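Local coordinates for protein thiol-activated cytolysin (Desulfobulbus propionicus, PDB 6NAL) that probably forms large beta-barrel pores in target membranes, as other members of the cholesterol-dependent cytolysin family of bacterial toxins do, at residues Gln15-Pro18 with Lys19-Met22. Numbering follows the deposited sequence.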
loop_
_atom_site.group_PDB
_atom_site.type_symbol
_atom_site.label_atom_id
_atom_site.label_comp_id
_atom_site.label_asym_id
_atom_site.label_seq_id
_atom_site.Cartn_x
_atom_site.Cartn_y
_atom_site.Cartn_z
ATOM N N GLN A 15 -39.452 17.886 26.091
ATOM C CA GLN A 15 -38.240 17.120 26.379
ATOM C C GLN A 15 -37.834 16.357 25.122
ATOM O O GLN A 15 -38.625 15.582 24.564
ATOM C CB GLN A 15 -38.448 16.167 27.559
ATOM C CG GLN A 15 -39.323 16.733 28.661
ATOM C CD GLN A 15 -40.220 15.685 29.308
ATOM O OE1 GLN A 15 -39.755 14.619 29.706
ATOM N NE2 GLN A 15 -41.517 15.986 29.415
ATOM N N TYR A 16 -36.633 16.643 24.635
ATOM C CA TYR A 16 -36.080 15.984 23.461
ATOM C C TYR A 16 -34.576 16.159 23.559
ATOM O O TYR A 16 -34.081 17.096 24.200
ATOM C CB TYR A 16 -36.613 16.555 22.132
ATOM C CG TYR A 16 -36.226 17.985 21.944
ATOM C CD1 TYR A 16 -34.940 18.340 21.525
ATOM C CD2 TYR A 16 -37.142 19.001 22.229
ATOM C CE1 TYR A 16 -34.594 19.653 21.405
ATOM C CE2 TYR A 16 -36.808 20.319 22.103
ATOM C CZ TYR A 16 -35.541 20.647 21.687
ATOM O OH TYR A 16 -35.245 21.985 21.559
ATOM N N ASN A 17 -33.862 15.262 22.899
ATOM C CA ASN A 17 -32.406 15.250 22.940
ATOM C C ASN A 17 -31.879 15.984 21.716
ATOM O O ASN A 17 -32.071 15.499 20.589
ATOM C CB ASN A 17 -31.897 13.811 22.977
ATOM C CG ASN A 17 -30.401 13.691 22.661
ATOM O OD1 ASN A 17 -29.985 12.742 22.017
ATOM N ND2 ASN A 17 -29.599 14.634 23.129
ATOM N N PRO A 18 -31.246 17.155 21.868
ATOM C CA PRO A 18 -30.860 17.920 20.670
ATOM C C PRO A 18 -30.062 17.105 19.667
ATOM O O PRO A 18 -30.192 17.347 18.461
ATOM C CB PRO A 18 -30.033 19.086 21.239
ATOM C CG PRO A 18 -30.521 19.263 22.640
ATOM C CD PRO A 18 -30.859 17.850 23.113
ATOM N N LYS A 19 -29.263 16.129 20.117
ATOM C CA LYS A 19 -28.350 15.450 19.209
ATOM C C LYS A 19 -29.023 14.434 18.309
ATOM O O LYS A 19 -28.515 14.200 17.212
ATOM C CB LYS A 19 -27.244 14.770 20.003
ATOM C CG LYS A 19 -26.334 15.761 20.714
ATOM C CD LYS A 19 -26.097 15.388 22.170
ATOM C CE LYS A 19 -25.193 16.423 22.856
ATOM N NZ LYS A 19 -23.733 16.173 22.616
ATOM N N THR A 20 -30.184 13.900 18.682
ATOM C CA THR A 20 -30.776 12.801 17.936
ATOM C C THR A 20 -32.090 13.130 17.238
ATOM O O THR A 20 -32.711 12.235 16.663
ATOM C CB THR A 20 -31.000 11.611 18.868
ATOM O OG1 THR A 20 -32.082 11.898 19.757
ATOM C CG2 THR A 20 -29.746 11.315 19.667
ATOM N N VAL A 21 -32.539 14.373 17.244
ATOM C CA VAL A 21 -33.845 14.624 16.646
ATOM C C VAL A 21 -33.754 14.715 15.119
ATOM O O VAL A 21 -34.649 14.255 14.407
ATOM C CB VAL A 21 -34.490 15.876 17.281
ATOM C CG1 VAL A 21 -33.765 17.127 16.901
ATOM C CG2 VAL A 21 -35.912 15.985 16.850
HETATM N N MSE A 22 -32.698 15.311 14.577
HETATM C CA MSE A 22 -32.379 15.088 13.162
HETATM C C MSE A 22 -31.019 14.344 13.108
HETATM O O MSE A 22 -30.118 14.571 13.932
HETATM C CB MSE A 22 -32.335 16.383 12.376
HETATM C CG MSE A 22 -33.594 17.238 12.447
HETATM SE SE MSE A 22 -33.238 18.857 11.344
HETATM C CE MSE A 22 -32.439 20.052 12.380
#
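With CG anti to the backbone N (chi1 165°), N17 directs its amide forward over the following residues, while T20 sets OG1 between its own N and carbonyl carbon (chi1 72°), facing back toward N17. The two side chains meet at about a right angle, and N17 CB approaches T20 OG1 to 3.7 Å. K19 takes the other flank of the amide: its bent chain passes obliquely beside N17, and its far end then leads away from the turn. The amide carbon N17 CG also sits 3.7 Å from K19 N, so the group lies against the backbone where the chain reverses.

The turn is closed by the backbone bond from T20 N to N17 O, at 3.1 Å. The N-H points fairly straight at the oxygen (157°) but arrives from above the carbonyl plane. Farther along, V21 CG1 packs 3.9 Å from P18 O, placing a methyl group beside the carbonyl of the central, P18-K19 peptide.

P18 and V21 both touch F340 of strand 332-340, and V21 also reaches P231, so one side of the reversal rests on the protein while K19 and T20 are exposed. The backbone torsions of P18 and K19, together with the bond from T20 N to N17 O, define a type I beta turn with proline at its second position, here in the surface loop joining helix 2-12 to strand 37-41.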